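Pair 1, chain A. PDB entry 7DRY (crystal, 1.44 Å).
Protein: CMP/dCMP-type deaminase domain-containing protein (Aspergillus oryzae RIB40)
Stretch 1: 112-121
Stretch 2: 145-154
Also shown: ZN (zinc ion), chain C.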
# COMPACT_ATOMS: atom_id res chain seq x y z
N CYS A 112 6.01 -5.90 2.28
CA CYS A 112 4.88 -5.63 1.41
C CYS A 112 5.31 -5.59 -0.05
O CYS A 112 4.56 -6.02 -0.93
CB CYS A 112 4.27 -4.30 1.82
SG CYS A 112 3.23 -4.44 3.28
N VAL A 113 6.52 -5.09 -0.34
CA VAL A 113 6.98 -5.05 -1.72
C VAL A 113 7.06 -6.46 -2.30
O VAL A 113 6.70 -6.69 -3.46
CB VAL A 113 8.31 -4.29 -1.83
CG1 VAL A 113 8.96 -4.53 -3.19
CG2 VAL A 113 8.09 -2.81 -1.62
N GLN A 114 7.49 -7.42 -1.49
CA GLN A 114 7.56 -8.80 -1.97
C GLN A 114 6.17 -9.37 -2.21
O GLN A 114 5.97 -10.13 -3.17
CB GLN A 114 8.36 -9.64 -0.97
CG GLN A 114 9.87 -9.37 -0.97
CD GLN A 114 10.29 -8.22 -0.04
OE1 GLN A 114 9.53 -7.29 0.20
NE2 GLN A 114 11.51 -8.30 0.48
N ARG A 115 5.20 -9.03 -1.35
CA ARG A 115 3.81 -9.43 -1.60
C ARG A 115 3.29 -8.83 -2.91
O ARG A 115 2.54 -9.48 -3.64
CB ARG A 115 2.90 -8.99 -0.45
CG ARG A 115 3.20 -9.63 0.88
CD ARG A 115 2.21 -9.13 1.95
NE ARG A 115 2.76 -9.42 3.26
CZ ARG A 115 2.65 -10.58 3.89
NH1 ARG A 115 3.24 -10.75 5.06
NH2 ARG A 115 1.94 -11.57 3.35
N ILE A 116 3.69 -7.59 -3.21
CA ILE A 116 3.28 -6.94 -4.44
C ILE A 116 3.95 -7.59 -5.65
O ILE A 116 3.30 -7.89 -6.66
CB ILE A 116 3.58 -5.44 -4.36
CG1 ILE A 116 2.65 -4.76 -3.36
CG2 ILE A 116 3.49 -4.78 -5.75
CD1 ILE A 116 3.17 -3.40 -2.90
N ILE A 117 5.26 -7.83 -5.56
CA ILE A 117 6.00 -8.40 -6.69
C ILE A 117 5.46 -9.78 -7.06
O ILE A 117 5.40 -10.14 -8.24
CB ILE A 117 7.51 -8.43 -6.38
CG1 ILE A 117 8.07 -7.01 -6.39
CG2 ILE A 117 8.25 -9.34 -7.36
CD1 ILE A 117 9.47 -6.92 -5.82
N ARG A 118 5.08 -10.57 -6.06
CA ARG A 118 4.65 -11.92 -6.38
C ARG A 118 3.25 -11.99 -6.99
O ARG A 118 2.83 -13.07 -7.39
CB ARG A 118 4.79 -12.85 -5.18
CG ARG A 118 3.78 -12.63 -4.13
CD ARG A 118 3.95 -13.63 -2.98
NE ARG A 118 3.00 -13.30 -1.93
CZ ARG A 118 3.01 -13.84 -0.71
NH1 ARG A 118 2.09 -13.45 0.16
NH2 ARG A 118 3.92 -14.75 -0.37
N THR A 119 2.53 -10.86 -7.10
CA THR A 119 1.29 -10.90 -7.88
C THR A 119 1.55 -11.09 -9.37
O THR A 119 0.63 -11.47 -10.10
CB THR A 119 0.43 -9.65 -7.65
OG1 THR A 119 1.11 -8.48 -8.13
CG2 THR A 119 0.11 -9.49 -6.17
N ARG A 120 2.77 -10.84 -9.84
CA ARG A 120 3.08 -11.01 -11.25
C ARG A 120 3.69 -12.40 -11.42
O ARG A 120 4.88 -12.61 -11.20
CB ARG A 120 4.03 -9.90 -11.70
CG ARG A 120 4.67 -10.08 -13.06
CD ARG A 120 5.30 -8.76 -13.50
NE ARG A 120 5.40 -8.62 -14.94
CZ ARG A 120 6.44 -8.06 -15.57
NH1 ARG A 120 7.46 -7.57 -14.87
NH2 ARG A 120 6.45 -7.97 -16.89
N GLN A 121 2.85 -13.36 -11.78
CA GLN A 121 3.29 -14.74 -11.98
C GLN A 121 2.45 -15.37 -13.09
O GLN A 121 1.30 -14.99 -13.30
CB GLN A 121 3.12 -15.61 -10.73
CG GLN A 121 4.07 -15.29 -9.60
CD GLN A 121 4.02 -16.33 -8.51
OE1 GLN A 121 4.31 -17.51 -8.74
NE2 GLN A 121 3.66 -15.91 -7.31
N GLU A 145 14.32 1.16 0.52
CA GLU A 145 14.59 -0.16 -0.06
C GLU A 145 13.38 -0.69 -0.81
O GLU A 145 13.53 -1.38 -1.83
CB GLU A 145 15.05 -1.12 1.04
CG GLU A 145 15.46 -2.48 0.54
CD GLU A 145 15.72 -3.48 1.66
OE1 GLU A 145 16.03 -4.65 1.35
OE2 GLU A 145 15.60 -3.10 2.85
N GLY A 146 12.16 -0.37 -0.36
CA GLY A 146 10.98 -0.82 -1.07
C GLY A 146 10.93 -0.31 -2.49
O GLY A 146 10.69 -1.07 -3.44
N CYS A 147 11.21 0.98 -2.67
CA CYS A 147 11.19 1.58 -4.00
C CYS A 147 12.24 0.95 -4.91
O CYS A 147 11.98 0.69 -6.09
CB CYS A 147 11.43 3.08 -3.85
SG CYS A 147 9.95 3.95 -3.34
N GLN A 148 13.43 0.69 -4.36
CA GLN A 148 14.48 0.04 -5.15
C GLN A 148 14.04 -1.33 -5.64
O GLN A 148 14.28 -1.69 -6.80
CB GLN A 148 15.76 -0.05 -4.32
CG GLN A 148 16.23 1.28 -3.77
CD GLN A 148 17.39 1.13 -2.80
OE1 GLN A 148 17.90 0.03 -2.59
NE2 GLN A 148 17.80 2.24 -2.20
N MET A 149 13.39 -2.12 -4.78
CA MET A 149 12.96 -3.45 -5.19
C MET A 149 11.84 -3.39 -6.22
O MET A 149 11.80 -4.22 -7.14
CB MET A 149 12.50 -4.25 -3.97
CG MET A 149 13.61 -5.03 -3.32
SD MET A 149 13.01 -5.81 -1.82
CE MET A 149 13.06 -4.42 -0.74
N LEU A 150 10.92 -2.43 -6.08
CA LEU A 150 9.87 -2.28 -7.09
C LEU A 150 10.48 -1.98 -8.46
O LEU A 150 10.15 -2.63 -9.46
CB LEU A 150 8.91 -1.16 -6.69
CG LEU A 150 8.02 -1.45 -5.47
CD1 LEU A 150 7.30 -0.19 -5.06
CD2 LEU A 150 7.03 -2.58 -5.77
N THR A 151 11.40 -1.01 -8.50
CA THR A 151 12.07 -0.68 -9.76
C THR A 151 12.76 -1.90 -10.34
O THR A 151 12.63 -2.19 -11.54
CB THR A 151 13.06 0.45 -9.53
OG1 THR A 151 12.36 1.61 -9.06
CG2 THR A 151 13.80 0.80 -10.82
N ALA A 152 13.49 -2.64 -9.50
CA ALA A 152 14.20 -3.82 -9.98
C ALA A 152 13.25 -4.86 -10.56
O ALA A 152 13.64 -5.63 -11.44
CB ALA A 152 15.02 -4.43 -8.84
N ALA A 153 12.01 -4.90 -10.07
CA ALA A 153 11.03 -5.88 -10.53
C ALA A 153 10.15 -5.36 -11.66
O ALA A 153 9.22 -6.05 -12.07
CB ALA A 153 10.14 -6.31 -9.35
N GLY A 154 10.41 -4.16 -12.16
CA GLY A 154 9.59 -3.62 -13.22
C GLY A 154 8.23 -3.12 -12.80
O GLY A 154 7.31 -3.09 -13.62
ZN ZN C . 4.56 -3.22 4.73
O HOH W 1 8.66 -8.70 -11.90
O HOH W 2 4.48 -0.70 4.83

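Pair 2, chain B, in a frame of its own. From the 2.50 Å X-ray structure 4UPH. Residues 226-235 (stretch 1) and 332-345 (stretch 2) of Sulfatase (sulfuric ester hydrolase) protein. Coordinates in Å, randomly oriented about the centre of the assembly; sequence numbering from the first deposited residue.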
# COMPACT_ATOMS: atom_id res chain seq x y z
N LEU B 226 31.12 -7.60 21.33
CA LEU B 226 29.74 -8.09 21.26
C LEU B 226 29.63 -9.61 21.35
O LEU B 226 28.71 -10.11 21.99
CB LEU B 226 29.06 -7.63 19.98
CG LEU B 226 28.03 -6.50 20.03
CD1 LEU B 226 27.09 -6.64 18.87
CD2 LEU B 226 27.22 -6.50 21.31
N ALA B 227 30.56 -10.34 20.69
CA ALA B 227 30.59 -11.79 20.72
C ALA B 227 30.84 -12.29 22.15
O ALA B 227 30.13 -13.18 22.62
CB ALA B 227 31.64 -12.31 19.78
N GLY B 228 31.79 -11.64 22.85
CA GLY B 228 32.11 -11.94 24.25
C GLY B 228 30.92 -11.74 25.17
O GLY B 228 30.65 -12.58 26.04
N GLU B 229 30.18 -10.63 24.94
CA GLU B 229 28.96 -10.30 25.68
C GLU B 229 27.88 -11.35 25.45
O GLU B 229 27.22 -11.76 26.42
CB GLU B 229 28.48 -8.88 25.36
CG GLU B 229 29.36 -7.79 25.99
CD GLU B 229 29.48 -7.79 27.51
OE1 GLU B 229 28.50 -8.15 28.20
OE2 GLU B 229 30.57 -7.40 28.00
N PHE B 230 27.76 -11.84 24.20
CA PHE B 230 26.82 -12.91 23.84
C PHE B 230 27.19 -14.20 24.55
O PHE B 230 26.31 -14.88 25.09
CB PHE B 230 26.74 -13.14 22.32
CG PHE B 230 25.94 -14.38 21.98
CD1 PHE B 230 24.55 -14.40 22.15
CD2 PHE B 230 26.58 -15.55 21.59
CE1 PHE B 230 23.81 -15.56 21.89
CE2 PHE B 230 25.84 -16.72 21.33
CZ PHE B 230 24.46 -16.71 21.47
N ILE B 231 28.49 -14.55 24.53
CA ILE B 231 29.04 -15.76 25.16
C ILE B 231 28.78 -15.76 26.69
O ILE B 231 28.32 -16.79 27.21
CB ILE B 231 30.53 -15.99 24.76
CG1 ILE B 231 30.63 -16.23 23.22
CG2 ILE B 231 31.12 -17.21 25.52
CD1 ILE B 231 31.98 -15.97 22.55
N ARG B 232 29.01 -14.63 27.38
CA ARG B 232 28.73 -14.53 28.82
C ARG B 232 27.23 -14.78 29.07
O ARG B 232 26.88 -15.63 29.90
CB ARG B 232 29.17 -13.16 29.41
CG ARG B 232 28.71 -12.93 30.87
CD ARG B 232 29.53 -11.94 31.66
NE ARG B 232 29.07 -10.55 31.52
CZ ARG B 232 28.34 -9.90 32.43
NH1 ARG B 232 27.91 -10.52 33.52
NH2 ARG B 232 28.00 -8.63 32.23
N TRP B 233 26.36 -14.09 28.31
CA TRP B 233 24.90 -14.24 28.39
C TRP B 233 24.47 -15.69 28.12
O TRP B 233 23.60 -16.20 28.84
CB TRP B 233 24.22 -13.28 27.41
CG TRP B 233 22.73 -13.43 27.35
CD1 TRP B 233 21.82 -12.86 28.18
CD2 TRP B 233 21.99 -14.19 26.39
NE1 TRP B 233 20.54 -13.22 27.80
CE2 TRP B 233 20.62 -14.04 26.70
CE3 TRP B 233 22.35 -15.02 25.30
CZ2 TRP B 233 19.59 -14.66 25.96
CZ3 TRP B 233 21.34 -15.62 24.56
CH2 TRP B 233 19.98 -15.43 24.88
N LEU B 234 25.09 -16.33 27.10
CA LEU B 234 24.83 -17.72 26.71
C LEU B 234 25.06 -18.68 27.89
O LEU B 234 24.26 -19.61 28.08
CB LEU B 234 25.71 -18.10 25.50
CG LEU B 234 25.67 -19.56 24.99
CD1 LEU B 234 24.27 -19.99 24.50
CD2 LEU B 234 26.73 -19.78 23.91
N GLY B 235 26.10 -18.41 28.68
CA GLY B 235 26.42 -19.21 29.86
C GLY B 235 25.38 -19.17 30.95
O GLY B 235 25.25 -20.12 31.73
N THR B 332 35.87 -14.94 11.86
CA THR B 332 36.62 -15.52 12.98
C THR B 332 35.73 -15.55 14.20
O THR B 332 35.60 -16.59 14.83
CB THR B 332 37.92 -14.73 13.23
OG1 THR B 332 38.77 -14.87 12.10
CG2 THR B 332 38.67 -15.17 14.48
N GLN B 333 35.09 -14.40 14.50
CA GLN B 333 34.18 -14.25 15.63
C GLN B 333 32.96 -15.15 15.52
O GLN B 333 32.48 -15.65 16.54
CB GLN B 333 33.82 -12.79 15.85
CG GLN B 333 35.04 -11.92 16.19
CD GLN B 333 35.65 -12.23 17.53
OE1 GLN B 333 34.97 -12.64 18.48
NE2 GLN B 333 36.95 -12.02 17.66
N LEU B 334 32.54 -15.48 14.28
CA LEU B 334 31.45 -16.43 14.08
C LEU B 334 31.89 -17.83 14.52
O LEU B 334 31.11 -18.52 15.19
CB LEU B 334 30.92 -16.41 12.64
CG LEU B 334 30.25 -15.09 12.23
CD1 LEU B 334 30.04 -15.01 10.71
CD2 LEU B 334 28.97 -14.82 13.03
N GLY B 335 33.14 -18.19 14.22
CA GLY B 335 33.75 -19.46 14.63
C GLY B 335 33.83 -19.61 16.14
O GLY B 335 33.53 -20.67 16.70
N ARG B 336 34.18 -18.50 16.80
CA ARG B 336 34.25 -18.38 18.27
C ARG B 336 32.85 -18.61 18.86
O ARG B 336 32.75 -19.26 19.91
CB ARG B 336 34.79 -17.00 18.64
CG ARG B 336 34.87 -16.72 20.11
CD ARG B 336 35.19 -15.26 20.30
NE ARG B 336 35.05 -14.87 21.70
CZ ARG B 336 35.07 -13.61 22.13
NH1 ARG B 336 35.21 -12.60 21.27
NH2 ARG B 336 34.93 -13.34 23.43
N ILE B 337 31.78 -18.09 18.18
CA ILE B 337 30.38 -18.25 18.57
C ILE B 337 29.95 -19.70 18.39
O ILE B 337 29.33 -20.27 19.31
CB ILE B 337 29.46 -17.21 17.85
CG1 ILE B 337 29.56 -15.81 18.53
CG2 ILE B 337 27.97 -17.67 17.77
CD1 ILE B 337 29.26 -14.69 17.58
N TRP B 338 30.28 -20.32 17.23
CA TRP B 338 29.96 -21.72 16.93
C TRP B 338 30.61 -22.61 17.98
O TRP B 338 29.99 -23.59 18.40
CB TRP B 338 30.48 -22.15 15.54
CG TRP B 338 30.15 -21.33 14.32
CD1 TRP B 338 30.82 -21.37 13.13
CD2 TRP B 338 29.00 -20.48 14.09
NE1 TRP B 338 30.20 -20.59 12.20
CE2 TRP B 338 29.10 -19.99 12.77
CE3 TRP B 338 27.93 -20.05 14.90
CZ2 TRP B 338 28.18 -19.07 12.24
CZ3 TRP B 338 27.03 -19.14 14.37
CH2 TRP B 338 27.16 -18.66 13.06
N GLN B 339 31.87 -22.29 18.40
CA GLN B 339 32.53 -23.09 19.43
C GLN B 339 31.84 -22.93 20.77
O GLN B 339 31.56 -23.94 21.42
CB GLN B 339 34.05 -22.84 19.52
CG GLN B 339 34.79 -23.92 20.36
CD GLN B 339 34.42 -25.35 19.98
OE1 GLN B 339 34.56 -25.77 18.83
NE2 GLN B 339 33.86 -26.09 20.92
N ALA B 340 31.54 -21.68 21.17
CA ALA B 340 30.84 -21.34 22.41
C ALA B 340 29.49 -22.09 22.56
O ALA B 340 29.14 -22.48 23.68
CB ALA B 340 30.62 -19.84 22.48
N LEU B 341 28.76 -22.28 21.43
CA LEU B 341 27.48 -23.01 21.36
C LEU B 341 27.70 -24.50 21.61
O LEU B 341 26.89 -25.13 22.30
CB LEU B 341 26.79 -22.81 19.99
CG LEU B 341 26.14 -21.46 19.74
CD1 LEU B 341 25.99 -21.20 18.28
CD2 LEU B 341 24.82 -21.33 20.46
N LYS B 342 28.80 -25.07 21.04
CA LYS B 342 29.19 -26.47 21.20
C LYS B 342 29.57 -26.72 22.67
O LYS B 342 29.06 -27.67 23.28
CB LYS B 342 30.35 -26.83 20.26
CG LYS B 342 29.95 -26.95 18.79
CD LYS B 342 31.14 -26.82 17.84
CE LYS B 342 30.72 -26.91 16.40
NZ LYS B 342 31.82 -26.51 15.49
N ASN B 343 30.40 -25.80 23.24
CA ASN B 343 30.87 -25.85 24.64
C ASN B 343 29.76 -25.94 25.67
O ASN B 343 29.92 -26.63 26.68
CB ASN B 343 31.80 -24.66 24.95
CG ASN B 343 33.12 -24.64 24.20
OD1 ASN B 343 33.58 -25.66 23.62
ND2 ASN B 343 33.78 -23.48 24.21
N VAL B 344 28.62 -25.27 25.43
CA VAL B 344 27.48 -25.28 26.34
C VAL B 344 26.46 -26.38 26.00
O VAL B 344 25.54 -26.63 26.78
CB VAL B 344 26.82 -23.88 26.47
CG1 VAL B 344 27.85 -22.83 26.91
CG2 VAL B 344 26.11 -23.45 25.17
N GLY B 345 26.64 -27.02 24.83
CA GLY B 345 25.79 -28.09 24.33
C GLY B 345 24.52 -27.61 23.64
O GLY B 345 23.51 -28.33 23.61

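Pair 1 and pair 2 each set two helices side by side, running in nearly the same direction. The axes diverge by 17° in pair 1 and 6° in pair 2, approach to 9.7 and 10.2 Å, and the backbones of 14 central residues superpose to 0.4 Å. No hydrogen bond crosses either contact, so both rest mainly on side-chain packing.

The contact is made by identical residue types at A:Ile117 and A:Ala153, which match B:Ile231 and B:Ala340. In each pair the isoleucine adopts the same m, t rotamer and its CA-to-CB bond points toward the partner helix. A:Ile117 CD1 lies 3.6 Å from A:Ala153 CB, and B:Ile231 CG1 lies 3.7 Å from B:Ala340 CB. Alanine suits this place because its small methyl lets the backbones come close, with CA atoms 6.8 Å apart in pair 1 and 6.5 Å in pair 2, while still offering the isoleucine an apolar surface.

One turn earlier the bulk is distributed differently. A:Val113, matched by B:Ala227, faces A:Gly146, whose CA is 3.6 Å from A:Val113 CG2; an ideal CB on the glycine would sit only 3.2 Å from that methyl. The valine's CG1 also packs 3.6 Å from A:Met149 CB and 3.8 Å from A:Leu150 CD2. In pair 2 the matching positions hold the smaller B:Ala227 and the larger B:Gln333, whose OE1 lies 3.6 Å from B:Ala227 CB. B:Ile337, the counterpart of A:Leu150, still reaches the alanine, CD1 to CB 4.0 Å.

A:Met149 and B:Arg336 show two ways to use a long chain. The flexible methionine places A:Met149 SD 3.7 Å from A:Gln114 NE2. Arginine instead extends its guanidinium over the small residues opposite: B:Ala227 CB and B:Gly228 N lie over one face, and B:Arg336 NH2 comes within 3.3 Å of B:Gly228 CA. Glycine, where pair 1 has A:Gln114, leaves room, since an ideal CB on B:Gly228 would be 3.1 Å from B:Arg336 NH2. B:Arg336 NH1 donates to B:Gln333 OE1 at 2.8 Å, helping to satisfy the charged group within its own helix.

Both second helices end in a Schellman motif with a positive-phi glycine, A:Gly154 and B:Gly345, but pair 2 runs on as helix through B:Leu341, at the position of A:Gly154. Pair 1 turns after A:Ile117, and a water accepts a weak hydrogen bond from A:Arg120 NH1 (3.4 Å) and donates to A:Ala153 O (2.7 Å). In pair 2, B:Leu234 extends the apolar contact, its CD2 4.2 Å from B:Leu341 CD2 and its CG 3.9 Å from B:Val344 CG2.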